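Local coordinates for pentatricopeptide repeat-containing protein 10, chloroplastic (Zea mays, PDB 4M59) that binds specific single-stranded RNA elements between chloroplast genes and blocks exonucleases, thereby protecting transcripts from decay, at residues V142-V147 / A171-D176; P315-Y320 / T349-T354; E482-G487 / M512-Q517. The protein carries 4 engineered substitutions. One frame throughout, in Å; residues are numbered along the deposited sequence.

The three contacts follow one another along an all-helical superhelix of pentatricopeptide repeats, each closing before the next opens. Contact 1 joins helix 141-151 to the loop that leads into helix 177-188; contact 2 sets the starts of helices 317-328 and 352-359 side by side; contact 3 links the end of helix 473-483 with helix 509-519. Their centres lie about 50 Å (1 to 2), 48 Å (2 to 3) and 63 Å (1 to 3) apart, with contacts 1 and 3 on opposite sides of the chain's centre. None touches another. They therefore sample separate points of the solenoid: RNA reading in contact 1, repeat packing in contacts 2 and 3.

Contact 1 of 3, residues V142-V147 / A171-D176; sequences VTYNVV and AGVEPD. With nucleotides of chain D.
Asn145 and Asp176 meet with their amide and carboxylate planes only 12° apart, but the two groups are offset rather than coplanar. Asn145 ND2 donates to Asp176 OD1 over 3.3 Å from above the carboxylate plane, and an N-H...O angle of 141° marks the bond as bent. The same ND2 donates to O2 of U2 of the RNA chain D, also at 3.3 Å, so one amide nitrogen serves protein and base. Thr179 OG1 is hydrogen-bonded to both Asn145 OD1 and Asp176 OD1, which makes it the second-shell residue that helps fix the amide's rotation. Val142 sits between the two bases: with CG1 anti to the backbone N (chi1 -175°), CG1 comes 3.6 Å from U2 N1 while CG2 lies 3.4 Å from G1 C6 of that RNA. Away from the RNA, Tyr144 reaches the loop obliquely, its CE2 3.9 Å from Val173 CG2 and its OH 3.9 Å from Ala171 CB. Asn145 thus reads the base, while Asp176 behind it accepts from the same ND2 and helps position the amide. With an aliphatic side chain wedged between successive bases, this is the nucleotide-recognition arrangement of PPR proteins, and the Asn-Asp pair matches their code for uridine.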
loop_
_atom_site.group_PDB
_atom_site.type_symbol
_atom_site.label_atom_id
_atom_site.label_comp_id
_atom_site.label_asym_id
_atom_site.label_seq_id
_atom_site.Cartn_x
_atom_site.Cartn_y
_atom_site.Cartn_z
ATOM N N VAL A 142 -12.332 -34.283 15.227
ATOM C CA VAL A 142 -11.570 -33.063 15.185
ATOM C C VAL A 142 -10.129 -33.314 15.576
ATOM O O VAL A 142 -9.219 -32.697 15.054
ATOM C CB VAL A 142 -12.185 -32.050 16.104
ATOM C CG1 VAL A 142 -11.491 -30.745 15.992
ATOM C CG2 VAL A 142 -13.612 -31.878 15.737
ATOM N N THR A 143 -9.919 -34.249 16.479
ATOM C CA THR A 143 -8.577 -34.642 16.830
ATOM C C THR A 143 -7.876 -35.247 15.628
ATOM O O THR A 143 -6.766 -34.869 15.304
ATOM C CB THR A 143 -8.576 -35.628 18.000
ATOM O OG1 THR A 143 -9.250 -35.038 19.109
ATOM C CG2 THR A 143 -7.179 -35.940 18.419
ATOM N N TYR A 144 -8.528 -36.185 14.962
ATOM C CA TYR A 144 -7.924 -36.815 13.811
ATOM C C TYR A 144 -7.704 -35.776 12.744
ATOM O O TYR A 144 -6.719 -35.808 12.041
ATOM C CB TYR A 144 -8.820 -37.920 13.257
ATOM C CG TYR A 144 -8.810 -39.226 14.012
ATOM C CD1 TYR A 144 -7.821 -40.164 13.802
ATOM C CD2 TYR A 144 -9.813 -39.538 14.898
ATOM C CE1 TYR A 144 -7.825 -41.356 14.479
ATOM C CE2 TYR A 144 -9.816 -40.724 15.573
ATOM C CZ TYR A 144 -8.827 -41.628 15.363
ATOM O OH TYR A 144 -8.844 -42.809 16.051
ATOM N N ASN A 145 -8.630 -34.844 12.637
ATOM C CA ASN A 145 -8.559 -33.829 11.604
ATOM C C ASN A 145 -7.457 -32.808 11.832
ATOM O O ASN A 145 -6.827 -32.344 10.896
ATOM C CB ASN A 145 -9.902 -33.114 11.475
ATOM C CG ASN A 145 -10.919 -33.913 10.715
ATOM O OD1 ASN A 145 -10.583 -34.791 9.950
ATOM N ND2 ASN A 145 -12.174 -33.590 10.906
ATOM N N VAL A 146 -7.243 -32.450 13.084
ATOM C CA VAL A 146 -6.176 -31.541 13.412
ATOM C C VAL A 146 -4.855 -32.142 13.035
ATOM O O VAL A 146 -4.039 -31.511 12.393
ATOM C CB VAL A 146 -6.173 -31.230 14.885
ATOM C CG1 VAL A 146 -4.840 -30.758 15.314
ATOM C CG2 VAL A 146 -7.188 -30.193 15.167
ATOM N N VAL A 147 -4.648 -33.383 13.417
ATOM C CA VAL A 147 -3.390 -34.047 13.172
ATOM C C VAL A 147 -3.140 -34.208 11.697
ATOM O O VAL A 147 -2.008 -34.234 11.251
ATOM C CB VAL A 147 -3.381 -35.394 13.855
ATOM C CG1 VAL A 147 -2.063 -36.067 13.674
ATOM C CG2 VAL A 147 -3.668 -35.210 15.309
ATOM N N ALA A 171 -11.569 -47.111 13.708
ATOM C CA ALA A 171 -12.046 -46.871 15.052
ATOM C C ALA A 171 -13.462 -46.411 14.913
ATOM O O ALA A 171 -14.050 -45.852 15.830
ATOM C CB ALA A 171 -11.224 -45.830 15.727
ATOM N N GLY A 172 -13.999 -46.652 13.727
ATOM C CA GLY A 172 -15.383 -46.372 13.443
ATOM C C GLY A 172 -15.619 -44.892 13.353
ATOM O O GLY A 172 -16.729 -44.417 13.581
ATOM N N VAL A 173 -14.560 -44.152 13.043
ATOM C CA VAL A 173 -14.645 -42.702 12.917
ATOM C C VAL A 173 -14.713 -42.320 11.447
ATOM O O VAL A 173 -13.796 -42.612 10.680
ATOM C CB VAL A 173 -13.436 -42.005 13.567
ATOM C CG1 VAL A 173 -13.770 -40.555 13.889
ATOM C CG2 VAL A 173 -13.005 -42.749 14.821
ATOM N N GLU A 174 -15.803 -41.670 11.054
ATOM C CA GLU A 174 -16.012 -41.330 9.659
ATOM C C GLU A 174 -15.578 -39.910 9.337
ATOM O O GLU A 174 -15.957 -38.953 10.013
ATOM C CB GLU A 174 -17.479 -41.530 9.276
ATOM C CG GLU A 174 -17.708 -42.616 8.239
ATOM C CD GLU A 174 -18.556 -43.755 8.765
ATOM O OE1 GLU A 174 -18.021 -44.870 8.936
ATOM O OE2 GLU A 174 -19.763 -43.535 9.011
ATOM N N PRO A 175 -14.776 -39.795 8.288
ATOM C CA PRO A 175 -14.289 -38.515 7.791
ATOM C C PRO A 175 -15.427 -37.593 7.447
ATOM O O PRO A 175 -16.547 -38.036 7.270
ATOM C CB PRO A 175 -13.545 -38.910 6.523
ATOM C CG PRO A 175 -13.099 -40.261 6.777
ATOM C CD PRO A 175 -14.194 -40.912 7.538
ATOM N N ASP A 176 -15.131 -36.305 7.354
ATOM C CA ASP A 176 -16.136 -35.332 6.982
ATOM C C ASP A 176 -15.606 -34.347 5.958
ATOM O O ASP A 176 -14.630 -34.617 5.275
ATOM C CB ASP A 176 -16.675 -34.608 8.219
ATOM C CG ASP A 176 -15.718 -33.599 8.765
ATOM O OD1 ASP A 176 -14.501 -33.769 8.583
ATOM O OD2 ASP A 176 -16.185 -32.627 9.380
ATOM P P U D 2 -11.461 -24.070 16.141
ATOM O OP1 U D 2 -10.638 -22.900 15.736
ATOM O OP2 U D 2 -12.935 -24.005 16.014
ATOM O "O5'" U D 2 -10.942 -25.328 15.313
ATOM C "C5'" U D 2 -9.585 -25.744 15.380
ATOM C "C4'" U D 2 -9.288 -26.801 14.347
ATOM O "O4'" U D 2 -10.133 -27.957 14.569
ATOM C "C3'" U D 2 -9.575 -26.404 12.905
ATOM O "O3'" U D 2 -8.524 -25.638 12.340
ATOM C "C2'" U D 2 -9.813 -27.746 12.220
ATOM O "O2'" U D 2 -8.582 -28.375 11.897
ATOM C "C1'" U D 2 -10.489 -28.547 13.336
ATOM N N1 U D 2 -11.968 -28.554 13.227
ATOM C C2 U D 2 -12.578 -29.637 12.617
ATOM O O2 U D 2 -11.958 -30.581 12.161
ATOM N N3 U D 2 -13.951 -29.584 12.554
ATOM C C4 U D 2 -14.759 -28.577 13.033
ATOM O O4 U D 2 -15.979 -28.661 12.906
ATOM C C5 U D 2 -14.060 -27.494 13.649
ATOM C C6 U D 2 -12.725 -27.519 13.728
ATOM O "O5'" G D 1 -14.484 -24.795 19.429
ATOM C "C5'" G D 1 -13.323 -24.271 20.057
ATOM C "C4'" G D 1 -12.115 -25.140 19.801
ATOM O "O4'" G D 1 -12.309 -26.448 20.413
ATOM C "C3'" G D 1 -11.819 -25.453 18.339
ATOM O "O3'" G D 1 -11.116 -24.420 17.673
ATOM C "C2'" G D 1 -11.029 -26.750 18.440
ATOM O "O2'" G D 1 -9.692 -26.483 18.844
ATOM C "C1'" G D 1 -11.755 -27.450 19.586
ATOM N N9 G D 1 -12.845 -28.332 19.106
ATOM C C8 G D 1 -13.869 -28.003 18.249
ATOM N N7 G D 1 -14.697 -28.978 18.008
ATOM C C5 G D 1 -14.200 -30.026 18.764
ATOM C C6 G D 1 -14.687 -31.347 18.902
ATOM O O6 G D 1 -15.675 -31.862 18.371
ATOM N N1 G D 1 -13.892 -32.092 19.761
ATOM C C2 G D 1 -12.773 -31.631 20.407
ATOM N N2 G D 1 -12.156 -32.530 21.190
ATOM N N3 G D 1 -12.306 -30.395 20.289
ATOM C C4 G D 1 -13.068 -29.645 19.460
#

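Contact 2 of 3, residues P315-Y320 / T349-T354; sequences PNVNTY and TPNRVT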
loop_
_atom_site.group_PDB
_atom_site.type_symbol
_atom_site.label_atom_id
_atom_site.label_comp_id
_atom_site.label_asym_id
_atom_site.label_seq_id
_atom_site.Cartn_x
_atom_site.Cartn_y
_atom_site.Cartn_z
ATOM N N PRO A 315 -25.954 -4.404 -16.728
ATOM C CA PRO A 315 -25.368 -3.855 -15.497
ATOM C C PRO A 315 -25.952 -2.495 -15.109
ATOM O O PRO A 315 -26.279 -1.698 -15.988
ATOM C CB PRO A 315 -23.889 -3.708 -15.854
ATOM C CG PRO A 315 -23.880 -3.517 -17.331
ATOM C CD PRO A 315 -25.010 -4.357 -17.858
ATOM N N ASN A 316 -26.075 -2.233 -13.807
ATOM C CA ASN A 316 -26.568 -0.948 -13.335
ATOM C C ASN A 316 -25.425 0.004 -12.998
ATOM O O ASN A 316 -24.318 -0.145 -13.510
ATOM C CB ASN A 316 -27.474 -1.136 -12.116
ATOM C CG ASN A 316 -26.899 -2.106 -11.111
ATOM O OD1 ASN A 316 -25.812 -2.652 -11.306
ATOM N ND2 ASN A 316 -27.622 -2.325 -10.020
ATOM N N VAL A 317 -25.696 0.977 -12.134
ATOM C CA VAL A 317 -24.699 1.971 -11.785
ATOM C C VAL A 317 -23.696 1.428 -10.802
ATOM O O VAL A 317 -22.540 1.802 -10.825
ATOM C CB VAL A 317 -25.336 3.185 -11.161
ATOM C CG1 VAL A 317 -24.422 4.352 -11.295
ATOM C CG2 VAL A 317 -26.625 3.485 -11.841
ATOM N N ASN A 318 -24.148 0.547 -9.928
ATOM C CA ASN A 318 -23.276 -0.032 -8.936
ATOM C C ASN A 318 -22.273 -0.925 -9.592
ATOM O O ASN A 318 -21.122 -0.974 -9.196
ATOM C CB ASN A 318 -24.079 -0.845 -7.945
ATOM C CG ASN A 318 -25.283 -0.117 -7.454
ATOM O OD1 ASN A 318 -25.396 1.091 -7.623
ATOM N ND2 ASN A 318 -26.197 -0.835 -6.833
ATOM N N THR A 319 -22.725 -1.644 -10.604
ATOM C CA THR A 319 -21.858 -2.512 -11.371
ATOM C C THR A 319 -20.841 -1.697 -12.159
ATOM O O THR A 319 -19.669 -2.025 -12.203
ATOM C CB THR A 319 -22.677 -3.354 -12.336
ATOM O OG1 THR A 319 -23.778 -3.932 -11.640
ATOM C CG2 THR A 319 -21.837 -4.441 -12.911
ATOM N N TYR A 320 -21.303 -0.618 -12.768
ATOM C CA TYR A 320 -20.436 0.245 -13.539
ATOM C C TYR A 320 -19.403 0.944 -12.678
ATOM O O TYR A 320 -18.244 0.983 -13.040
ATOM C CB TYR A 320 -21.260 1.263 -14.316
ATOM C CG TYR A 320 -21.641 0.847 -15.716
ATOM C CD1 TYR A 320 -20.696 0.774 -16.713
ATOM C CD2 TYR A 320 -22.945 0.569 -16.054
ATOM C CE1 TYR A 320 -21.032 0.413 -17.987
ATOM C CE2 TYR A 320 -23.286 0.206 -17.323
ATOM C CZ TYR A 320 -22.324 0.130 -18.282
ATOM O OH TYR A 320 -22.648 -0.229 -19.559
ATOM N N THR A 349 -27.672 6.037 -15.622
ATOM C CA THR A 349 -27.328 7.389 -15.276
ATOM C C THR A 349 -26.490 7.416 -14.026
ATOM O O THR A 349 -26.859 6.837 -13.020
ATOM C CB THR A 349 -28.567 8.222 -15.072
ATOM O OG1 THR A 349 -29.541 7.444 -14.388
ATOM C CG2 THR A 349 -29.130 8.606 -16.403
ATOM N N PRO A 350 -25.350 8.090 -14.096
ATOM C CA PRO A 350 -24.358 8.189 -13.046
ATOM C C PRO A 350 -24.926 8.748 -11.772
ATOM O O PRO A 350 -25.952 9.400 -11.779
ATOM C CB PRO A 350 -23.368 9.181 -13.624
ATOM C CG PRO A 350 -23.454 8.989 -15.032
ATOM C CD PRO A 350 -24.888 8.769 -15.310
ATOM N N ASN A 351 -24.239 8.479 -10.679
ATOM C CA ASN A 351 -24.620 9.002 -9.400
ATOM C C ASN A 351 -23.435 9.689 -8.784
ATOM O O ASN A 351 -22.394 9.782 -9.395
ATOM C CB ASN A 351 -25.119 7.881 -8.502
ATOM C CG ASN A 351 -24.255 6.655 -8.564
ATOM O OD1 ASN A 351 -24.636 5.595 -8.092
ATOM N ND2 ASN A 351 -23.087 6.790 -9.155
ATOM N N ARG A 352 -23.606 10.185 -7.561
ATOM C CA ARG A 352 -22.550 10.908 -6.862
ATOM C C ARG A 352 -21.340 10.017 -6.628
ATOM O O ARG A 352 -20.245 10.490 -6.329
ATOM C CB ARG A 352 -23.063 11.444 -5.523
ATOM C CG ARG A 352 -24.466 12.021 -5.580
ATOM C CD ARG A 352 -25.469 11.114 -4.883
ATOM N NE ARG A 352 -25.968 11.696 -3.642
ATOM C CZ ARG A 352 -27.045 11.265 -2.993
ATOM N NH1 ARG A 352 -27.743 10.244 -3.467
ATOM N NH2 ARG A 352 -27.425 11.858 -1.868
ATOM N N VAL A 353 -21.557 8.715 -6.765
ATOM C CA VAL A 353 -20.530 7.724 -6.540
ATOM C C VAL A 353 -19.775 7.515 -7.816
ATOM O O VAL A 353 -18.581 7.308 -7.813
ATOM C CB VAL A 353 -21.155 6.401 -6.157
ATOM C CG1 VAL A 353 -20.090 5.426 -5.767
ATOM C CG2 VAL A 353 -22.123 6.599 -5.026
ATOM N N THR A 354 -20.510 7.570 -8.913
ATOM C CA THR A 354 -19.933 7.441 -10.225
ATOM C C THR A 354 -18.951 8.552 -10.462
ATOM O O THR A 354 -17.828 8.307 -10.832
ATOM C CB THR A 354 -21.010 7.486 -11.276
ATOM O OG1 THR A 354 -21.866 6.358 -11.109
ATOM C CG2 THR A 354 -20.407 7.431 -12.634
#
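Val317 packs against the 349-354 segment where two successive PPR motifs of the helical solenoid adjoin, and it supplies more than half of the surface buried here. The closest backbone approach of the two segments is 6.4 Å, between Val317 CA and Pro350 CA.

The contact across the segments is chiefly van der Waals in kind. Val317 CG1, anti to the backbone N (chi1 -158°), is directed at the start of helix 352-359, where it lies 3.6 Å from Asn351 CG and 4.2 Å from Pro350 CA. Val317 and Asn351 run past each other in opposite directions, whereas Thr354 stands at about a right angle to the valine. The other methyl, CG2, rests 3.6 Å from Thr349 O.

A polar link also joins the two helices: Thr354 OG1 is modelled as hydrogen-bonded to Asn321 ND2 of helix 317-328, though its exact place is less certain. By motif position Asn321 and Asn351 match Asn145 and Asp176 of contact 1, yet the nearest atoms of this contact and the RNA are about 16 Å apart.

Intersubunit packing covers another side: Asn318 donates a weak hydrogen bond to Ser592 O of the second subunit and packs on its Thr594, and Val353 touches Ser560 of that chain.

At the N-cap of helix 317-328, Asn316 OD1 accepts weakly from Thr319 N at 3.3 Å with an N-H...O angle of 150°, while Asn316 O accepts from Tyr320 N at 3.1 Å.

Contact 3 of 3, residues E482-G487 / M512-Q517; sequences EVYGSG and METAFQ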
loop_
_atom_site.group_PDB
_atom_site.type_symbol
_atom_site.label_atom_id
_atom_site.label_comp_id
_atom_site.label_asym_id
_atom_site.label_seq_id
_atom_site.Cartn_x
_atom_site.Cartn_y
_atom_site.Cartn_z
ATOM N N GLU A 482 8.742 26.543 15.583
ATOM C CA GLU A 482 7.362 26.386 16.023
ATOM C C GLU A 482 7.022 24.917 16.222
ATOM O O GLU A 482 5.954 24.580 16.730
ATOM C CB GLU A 482 6.405 27.013 15.009
ATOM C CG GLU A 482 4.953 26.608 15.196
ATOM C CD GLU A 482 4.012 27.386 14.296
ATOM O OE1 GLU A 482 2.803 27.076 14.286
ATOM O OE2 GLU A 482 4.484 28.307 13.598
ATOM N N VAL A 483 7.938 24.044 15.819
ATOM C CA VAL A 483 7.738 22.608 15.958
ATOM C C VAL A 483 8.595 22.047 17.084
ATOM O O VAL A 483 8.216 21.081 17.744
ATOM C CB VAL A 483 8.065 21.863 14.648
ATOM C CG1 VAL A 483 9.566 21.843 14.406
ATOM C CG2 VAL A 483 7.509 20.449 14.691
ATOM N N TYR A 484 9.755 22.658 17.297
ATOM C CA TYR A 484 10.675 22.204 18.329
ATOM C C TYR A 484 10.393 22.865 19.674
ATOM O O TYR A 484 11.195 22.762 20.600
ATOM C CB TYR A 484 12.122 22.472 17.911
ATOM C CG TYR A 484 12.608 21.582 16.791
ATOM C CD1 TYR A 484 12.887 20.242 17.014
ATOM C CD2 TYR A 484 12.788 22.083 15.510
ATOM C CE1 TYR A 484 13.331 19.424 15.994
ATOM C CE2 TYR A 484 13.232 21.273 14.482
ATOM C CZ TYR A 484 13.502 19.946 14.731
ATOM O OH TYR A 484 13.944 19.136 13.711
ATOM N N GLY A 485 9.253 23.540 19.783
ATOM C CA GLY A 485 8.890 24.184 21.033
ATOM C C GLY A 485 7.399 24.116 21.297
ATOM O O GLY A 485 6.918 23.203 21.968
ATOM N N SER A 486 6.665 25.089 20.767
ATOM C CA SER A 486 5.218 25.135 20.939
ATOM C C SER A 486 4.579 23.811 20.540
ATOM O O SER A 486 5.256 22.906 20.051
ATOM C CB SER A 486 4.618 26.278 20.119
ATOM O OG SER A 486 5.078 27.536 20.581
ATOM N N GLY A 487 3.272 23.700 20.752
ATOM C CA GLY A 487 2.548 22.488 20.422
ATOM C C GLY A 487 1.735 22.620 19.149
ATOM O O GLY A 487 1.081 21.670 18.718
ATOM N N MET A 512 18.953 19.527 9.158
ATOM C CA MET A 512 18.656 18.132 8.905
ATOM C C MET A 512 19.120 17.304 10.081
ATOM O O MET A 512 18.414 16.420 10.549
ATOM C CB MET A 512 19.356 17.660 7.641
ATOM C CG MET A 512 18.835 18.288 6.389
ATOM S SD MET A 512 19.876 18.045 4.956
ATOM C CE MET A 512 19.661 16.307 4.704
ATOM N N GLU A 513 20.315 17.605 10.559
ATOM C CA GLU A 513 20.879 16.888 11.680
ATOM C C GLU A 513 19.957 16.957 12.869
ATOM O O GLU A 513 19.867 16.022 13.639
ATOM C CB GLU A 513 22.239 17.461 12.036
ATOM C CG GLU A 513 23.264 17.278 10.959
ATOM C CD GLU A 513 24.664 17.438 11.472
ATOM O OE1 GLU A 513 24.964 18.488 12.060
ATOM O OE2 GLU A 513 25.468 16.512 11.294
ATOM N N THR A 514 19.260 18.070 12.998
ATOM C CA THR A 514 18.319 18.262 14.071
ATOM C C THR A 514 17.145 17.334 13.888
ATOM O O THR A 514 16.566 16.846 14.849
ATOM C CB THR A 514 17.802 19.683 14.063
ATOM O OG1 THR A 514 18.910 20.578 14.084
ATOM C CG2 THR A 514 16.953 19.943 15.262
ATOM N N ALA A 515 16.792 17.092 12.636
ATOM C CA ALA A 515 15.623 16.293 12.319
ATOM C C ALA A 515 15.958 14.828 12.416
ATOM O O ALA A 515 15.178 14.029 12.896
ATOM C CB ALA A 515 15.143 16.620 10.941
ATOM N N PHE A 516 17.143 14.496 11.943
ATOM C CA PHE A 516 17.668 13.162 12.029
ATOM C C PHE A 516 17.908 12.867 13.483
ATOM O O PHE A 516 17.895 11.729 13.910
ATOM C CB PHE A 516 18.976 13.138 11.276
ATOM C CG PHE A 516 19.547 11.785 11.090
ATOM C CD1 PHE A 516 18.793 10.771 10.557
ATOM C CD2 PHE A 516 20.860 11.537 11.399
ATOM C CE1 PHE A 516 19.336 9.537 10.366
ATOM C CE2 PHE A 516 21.403 10.303 11.206
ATOM C CZ PHE A 516 20.639 9.303 10.692
ATOM N N GLN A 517 18.134 13.921 14.245
ATOM C CA GLN A 517 18.280 13.809 15.675
ATOM C C GLN A 517 16.973 13.341 16.259
ATOM O O GLN A 517 16.897 12.272 16.838
ATOM C CB GLN A 517 18.646 15.166 16.270
ATOM C CG GLN A 517 18.652 15.219 17.779
ATOM C CD GLN A 517 17.997 16.474 18.328
ATOM O OE1 GLN A 517 17.828 17.461 17.617
ATOM N NE2 GLN A 517 17.610 16.434 19.599
#
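Tyr484 carries its ring beside the backbone N, anti to the carbonyl carbon (chi1 -71°), and from there the phenol extends toward helix 509-519. Thr514 answers with its methyl: chi1 of -54° puts CG2 anti to the backbone N and facing the tyrosine, while OG1 takes the position anti to the carbonyl carbon.

The resulting contact is concentrated at the phenol end of the ring. Thr514 CG2 lies 3.5 Å from Tyr484 CZ, 3.5 Å from Tyr484 OH and 3.7 Å from Tyr484 CE1, an approach oblique to the ring plane. A methyl centred over the ring would be about equally far from all six ring carbons; here the short distances belong to CZ, its neighbour CE1 and OH. The hydroxyl oxygen of Tyr484 also lies 3.6 Å from Ala515 CA, against aliphatic carbon of the helix.

The polar branch of Thr514 is engaged inside its own helix, where OG1 is hydrogen-bonded to Asp510 O, one turn back. This bond is consistent with the hydroxyl being held off the tyrosine.

Tyr484 lies near the end of helix 473-483, and its neighbour Val483 packs on Ile495 of helix 493-504. Ala515 touches Val500 of that intervening helix, and on another side Met512 and Phe516 both meet Met534 of helix 528-539, the next layer of the solenoid.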